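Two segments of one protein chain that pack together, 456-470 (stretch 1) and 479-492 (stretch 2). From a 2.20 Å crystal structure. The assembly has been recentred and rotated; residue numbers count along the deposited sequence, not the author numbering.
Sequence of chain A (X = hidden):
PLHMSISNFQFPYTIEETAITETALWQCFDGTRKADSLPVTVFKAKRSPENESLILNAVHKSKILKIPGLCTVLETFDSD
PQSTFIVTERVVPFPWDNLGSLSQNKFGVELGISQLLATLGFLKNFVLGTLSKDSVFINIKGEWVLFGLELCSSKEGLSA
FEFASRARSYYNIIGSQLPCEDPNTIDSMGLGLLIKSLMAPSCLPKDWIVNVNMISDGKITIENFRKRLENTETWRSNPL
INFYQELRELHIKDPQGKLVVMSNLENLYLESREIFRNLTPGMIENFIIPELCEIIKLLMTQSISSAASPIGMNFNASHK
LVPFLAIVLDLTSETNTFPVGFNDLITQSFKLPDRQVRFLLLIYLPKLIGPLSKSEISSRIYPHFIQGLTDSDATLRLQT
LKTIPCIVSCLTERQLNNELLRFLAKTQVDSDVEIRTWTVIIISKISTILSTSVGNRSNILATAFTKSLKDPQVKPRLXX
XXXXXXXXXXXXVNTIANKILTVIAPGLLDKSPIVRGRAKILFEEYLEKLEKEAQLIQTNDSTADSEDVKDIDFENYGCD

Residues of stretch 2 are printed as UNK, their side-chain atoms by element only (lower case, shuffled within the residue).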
# COMPACT_ATOMS: atom_id res chain seq x y z
N ASN A 456 2.66 -42.73 10.98
CA ASN A 456 3.91 -42.18 10.54
C ASN A 456 4.22 -40.88 11.23
O ASN A 456 5.36 -40.58 11.50
CB ASN A 456 3.91 -41.94 9.05
CG ASN A 456 5.30 -41.68 8.53
OD1 ASN A 456 5.57 -40.64 7.91
ND2 ASN A 456 6.20 -42.63 8.79
N ARG A 457 3.19 -40.11 11.53
CA ARG A 457 3.39 -38.89 12.31
C ARG A 457 4.10 -39.24 13.62
O ARG A 457 5.06 -38.56 14.03
CB ARG A 457 2.06 -38.21 12.57
CG ARG A 457 2.12 -36.89 13.28
CD ARG A 457 0.70 -36.45 13.56
NE ARG A 457 0.06 -37.17 14.69
CZ ARG A 457 -1.24 -37.10 14.94
NH1 ARG A 457 -2.00 -36.36 14.14
NH2 ARG A 457 -1.79 -37.75 15.96
N SER A 458 3.56 -40.28 14.28
CA SER A 458 4.18 -40.86 15.49
C SER A 458 5.63 -41.27 15.31
O SER A 458 6.47 -40.97 16.17
CB SER A 458 3.38 -42.05 16.03
OG SER A 458 2.20 -41.58 16.65
N ASN A 459 5.93 -41.96 14.22
CA ASN A 459 7.34 -42.33 13.92
C ASN A 459 8.24 -41.13 13.71
O ASN A 459 9.33 -41.09 14.19
CB ASN A 459 7.43 -43.21 12.66
CG ASN A 459 6.82 -44.57 12.88
OD1 ASN A 459 6.62 -44.96 14.03
ND2 ASN A 459 6.55 -45.30 11.79
N ILE A 460 7.76 -40.15 12.97
CA ILE A 460 8.43 -38.87 12.85
C ILE A 460 8.73 -38.18 14.17
O ILE A 460 9.86 -37.71 14.41
CB ILE A 460 7.59 -37.96 11.95
CG1 ILE A 460 7.66 -38.49 10.51
CG2 ILE A 460 8.03 -36.50 12.10
CD1 ILE A 460 6.67 -37.79 9.60
N LEU A 461 7.74 -38.13 15.04
CA LEU A 461 7.98 -37.47 16.32
C LEU A 461 8.95 -38.26 17.19
O LEU A 461 9.92 -37.68 17.76
CB LEU A 461 6.65 -37.22 17.06
CG LEU A 461 5.76 -36.14 16.39
CD1 LEU A 461 4.33 -36.12 16.92
CD2 LEU A 461 6.43 -34.75 16.39
N ALA A 462 8.70 -39.58 17.32
CA ALA A 462 9.55 -40.41 18.21
C ALA A 462 10.98 -40.32 17.78
O ALA A 462 11.87 -40.18 18.63
CB ALA A 462 9.11 -41.87 18.29
N THR A 463 11.21 -40.40 16.47
CA THR A 463 12.59 -40.34 15.93
C THR A 463 13.27 -38.97 16.20
O THR A 463 14.45 -38.90 16.55
CB THR A 463 12.62 -40.58 14.40
OG1 THR A 463 11.91 -41.78 14.05
CG2 THR A 463 14.08 -40.67 13.90
N ALA A 464 12.55 -37.89 15.97
CA ALA A 464 13.11 -36.57 16.16
C ALA A 464 13.41 -36.31 17.63
O ALA A 464 14.44 -35.70 17.95
CB ALA A 464 12.14 -35.52 15.61
N PHE A 465 12.52 -36.75 18.53
CA PHE A 465 12.73 -36.55 19.97
C PHE A 465 13.87 -37.42 20.54
O PHE A 465 14.64 -36.98 21.39
CB PHE A 465 11.45 -36.87 20.74
CG PHE A 465 10.32 -35.90 20.51
CD1 PHE A 465 10.54 -34.52 20.43
CD2 PHE A 465 9.01 -36.35 20.43
CE1 PHE A 465 9.48 -33.63 20.24
CE2 PHE A 465 7.97 -35.47 20.27
CZ PHE A 465 8.20 -34.10 20.17
N THR A 466 13.97 -38.65 20.09
CA THR A 466 15.07 -39.56 20.45
C THR A 466 16.44 -38.95 20.07
O THR A 466 17.36 -38.91 20.90
CB THR A 466 14.89 -40.88 19.71
OG1 THR A 466 13.69 -41.53 20.16
CG2 THR A 466 16.09 -41.83 19.89
N LYS A 467 16.54 -38.46 18.83
CA LYS A 467 17.73 -37.74 18.36
C LYS A 467 18.14 -36.57 19.26
O LYS A 467 19.29 -36.46 19.65
CB LYS A 467 17.53 -37.28 16.91
CG LYS A 467 18.77 -36.77 16.17
CD LYS A 467 20.02 -37.57 16.42
CE LYS A 467 20.99 -37.37 15.26
NZ LYS A 467 22.38 -37.27 15.77
N SER A 468 17.18 -35.72 19.61
CA SER A 468 17.47 -34.50 20.37
C SER A 468 17.89 -34.83 21.81
O SER A 468 18.68 -34.12 22.40
CB SER A 468 16.28 -33.52 20.42
OG SER A 468 15.82 -33.27 19.10
N LEU A 469 17.37 -35.92 22.34
CA LEU A 469 17.65 -36.28 23.74
C LEU A 469 18.99 -36.98 23.89
O LEU A 469 19.44 -37.16 25.02
CB LEU A 469 16.52 -37.15 24.31
CG LEU A 469 15.27 -36.37 24.68
CD1 LEU A 469 14.18 -37.42 24.90
CD2 LEU A 469 15.44 -35.52 25.94
N LYS A 470 19.62 -37.33 22.77
CA LYS A 470 21.02 -37.72 22.77
C LYS A 470 21.94 -36.52 22.55
O LYS A 470 23.13 -36.71 22.38
CB LYS A 470 21.39 -38.72 21.63
CG LYS A 470 20.31 -39.68 21.20
CD LYS A 470 20.79 -41.11 21.01
CE LYS A 470 19.55 -42.01 20.89
NZ LYS A 470 19.53 -43.14 21.86
N UNK A 479 14.42 -29.11 24.80
CA UNK A 479 13.46 -28.80 23.77
C UNK A 479 12.71 -30.09 23.38
O UNK A 479 11.59 -30.03 22.95
c UNK A 479 14.16 -28.21 22.53
N UNK A 480 13.35 -31.24 23.45
CA UNK A 480 12.64 -32.49 23.19
C UNK A 480 11.54 -32.71 24.25
O UNK A 480 10.38 -32.96 23.92
c UNK A 480 13.59 -33.67 23.17
N UNK A 481 11.91 -32.55 25.51
CA UNK A 481 10.96 -32.79 26.58
C UNK A 481 9.79 -31.87 26.42
O UNK A 481 8.66 -32.23 26.75
c UNK A 481 12.75 -33.52 28.24
c UNK A 481 11.62 -32.57 27.93
c UNK A 481 13.37 -33.12 29.59
c UNK A 481 12.16 -34.92 28.31
N UNK A 482 10.07 -30.66 25.94
CA UNK A 482 8.99 -29.68 25.75
C UNK A 482 7.99 -30.14 24.67
O UNK A 482 6.76 -30.13 24.85
c UNK A 482 6.81 -25.72 25.76
c UNK A 482 6.60 -25.31 24.44
c UNK A 482 8.53 -27.26 25.02
c UNK A 482 9.58 -28.32 25.34
c UNK A 482 8.32 -26.83 23.69
c UNK A 482 7.35 -25.86 23.39
c UNK A 482 7.76 -26.68 26.04
o UNK A 482 5.64 -24.34 24.21
N UNK A 483 8.53 -30.50 23.52
CA UNK A 483 7.70 -30.96 22.43
C UNK A 483 6.99 -32.23 22.78
O UNK A 483 5.90 -32.47 22.27
N UNK A 484 7.57 -33.05 23.65
CA UNK A 484 6.86 -34.28 24.13
C UNK A 484 5.71 -33.94 25.05
O UNK A 484 4.66 -34.61 25.03
c UNK A 484 8.76 -36.06 23.89
c UNK A 484 10.06 -36.45 24.57
c UNK A 484 7.97 -37.31 23.57
c UNK A 484 7.83 -35.23 24.81
N UNK A 485 5.89 -32.89 25.86
CA UNK A 485 4.79 -32.47 26.73
C UNK A 485 3.62 -31.98 25.88
O UNK A 485 2.47 -32.39 26.06
c UNK A 485 5.25 -31.36 27.69
o UNK A 485 3.90 -28.58 29.32
c UNK A 485 4.19 -30.85 28.66
c UNK A 485 4.65 -29.55 29.33
o UNK A 485 5.78 -29.49 29.83
N UNK A 486 3.93 -31.12 24.92
CA UNK A 486 2.91 -30.64 24.02
C UNK A 486 2.37 -31.72 23.10
O UNK A 486 1.33 -31.53 22.56
n UNK A 486 2.65 -25.61 26.31
c UNK A 486 3.99 -28.29 23.98
c UNK A 486 3.38 -26.16 25.15
c UNK A 486 3.38 -29.44 23.19
c UNK A 486 2.98 -27.61 24.91
N UNK A 487 3.04 -32.84 22.92
CA UNK A 487 2.60 -33.82 21.90
C UNK A 487 1.77 -34.92 22.43
O UNK A 487 1.35 -35.80 21.66
o UNK A 487 4.35 -33.48 20.40
c UNK A 487 3.81 -34.46 21.25
N UNK A 488 1.54 -34.90 23.74
CA UNK A 488 0.88 -36.02 24.39
C UNK A 488 -0.48 -36.28 23.76
O UNK A 488 -0.87 -37.43 23.58
c UNK A 488 0.79 -35.81 25.94
c UNK A 488 0.45 -37.12 26.62
c UNK A 488 -0.21 -34.70 26.32
c UNK A 488 0.52 -37.08 28.15
N UNK A 489 -1.20 -35.23 23.40
CA UNK A 489 -2.49 -35.44 22.74
C UNK A 489 -2.38 -36.07 21.36
O UNK A 489 -3.41 -36.50 20.82
c UNK A 489 -2.65 -32.95 23.27
c UNK A 489 -3.65 -31.83 23.40
c UNK A 489 -3.26 -34.13 22.59
o UNK A 489 -3.33 -30.73 22.86
o UNK A 489 -4.76 -32.09 24.00
N UNK A 490 -1.18 -36.12 20.78
CA UNK A 490 -1.01 -36.74 19.44
C UNK A 490 -0.62 -38.22 19.50
O UNK A 490 -0.51 -38.89 18.46
c UNK A 490 0.03 -36.00 18.61
c UNK A 490 -1.40 -34.07 17.85
c UNK A 490 -0.09 -34.48 18.53
c UNK A 490 1.10 -33.86 17.81
N UNK A 491 -0.39 -38.71 20.72
CA UNK A 491 -0.09 -40.12 20.96
C UNK A 491 -1.22 -40.80 21.72
O UNK A 491 -1.54 -40.44 22.93
c UNK A 491 3.13 -38.68 21.86
c UNK A 491 4.64 -38.37 20.03
c UNK A 491 1.21 -40.28 21.77
c UNK A 491 2.40 -39.61 21.14
c UNK A 491 4.26 -38.07 21.32
c UNK A 491 2.80 -39.94 19.87
c UNK A 491 3.90 -39.30 19.30
N UNK A 492 -1.86 -41.75 21.04
CA UNK A 492 -2.85 -42.58 21.75
C UNK A 492 -2.09 -43.58 22.66
O UNK A 492 -0.84 -43.66 22.60
o UNK A 492 -1.77 -44.63 20.20
c UNK A 492 -2.92 -44.27 19.87
o UNK A 492 -3.45 -44.70 18.84
c UNK A 492 -3.73 -43.35 20.77
O HOH W 1 1.55 -38.97 16.43

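Position 479 carries one side-chain carbon, set sideways and free of contact with stretch 1: alanine, A479. Position 480 also has a single carbon, but it points toward stretch 1, and this CB lies 3.5 Å from L469 CG and 3.8 Å from S468 CB. This is A480, whose small side chain suits a place where its CA comes within 5.2 Å of the CA of F465. Position 481 has four carbons, forked at the second, that start away from the partner yet reach back to L469. The fork marks leucine, L481, and its length lets CG come to 4.1 Å from L469 CD2. At 482 one carbon leads to a six-carbon ring bearing an oxygen. This is Y482, exposed and turned away from stretch 1.

Position 483 has no side-chain atoms, so it is G483. Its C lies 3.4 Å from F465 CZ, and an ideal CB would stand 2.8 Å from F465 CE1, a clash; the bare backbone leaves room for the ring. Position 484 again shows four carbons forked at the second, with the fork over the face of the F465 ring. This is L484, its CG 3.7 Å from the ring centroid in a CH-pi contact.

Position 485, three carbons with two oxygens on the third, is E485; position 486, four carbons in a row ending in nitrogen, is K486. Both are charged, exposed and free of stretch 1. Position 487 has one carbon and one oxygen, the oxygen near the edge of the F465 ring. This is S487, whose OG donates to G483 O at 2.6 Å, satisfying the hydroxyl within its own stretch.

Position 488 has four carbons, forked at the first, one arm two carbons long, all out of reach: I488, whose bulk takes no part in this contact. Position 489 repeats the acidic pattern of three carbons and two oxygens: E489, exposed, its end leading away. Position 490 has four carbons forked at the second, pointing toward L461 and R457. L490 offers apolar branches to both: CD1 meets L461 CD1 at 4.0 Å, and CD2 lies over one face of the R457 guanidinium. Position 491 has one carbon and an unsubstituted six-carbon ring touching S458, L461 and F465. F491 starts sideways, but its long ring brings CZ to 3.8 Å from L461 CB. Position 492 has two carbons, the second carrying two oxygens, and does not touch stretch 1: D492, an N-cap for a helix just beyond.

The two helices run nearly antiparallel, at 151°, with axes 9.0 Å apart at closest approach. F465 is the central knob, seated among A480, G483, L484 and S487. Toward the start of stretch 1, R457 NH2 donates to L490 O at 3.0 Å, and a water bonded to R457 NE, S458 OG and L490 O reinforces this polar clasp beside the apolar packing.

Stretch 2, residues 479-492: AALYGLEKSIELFD
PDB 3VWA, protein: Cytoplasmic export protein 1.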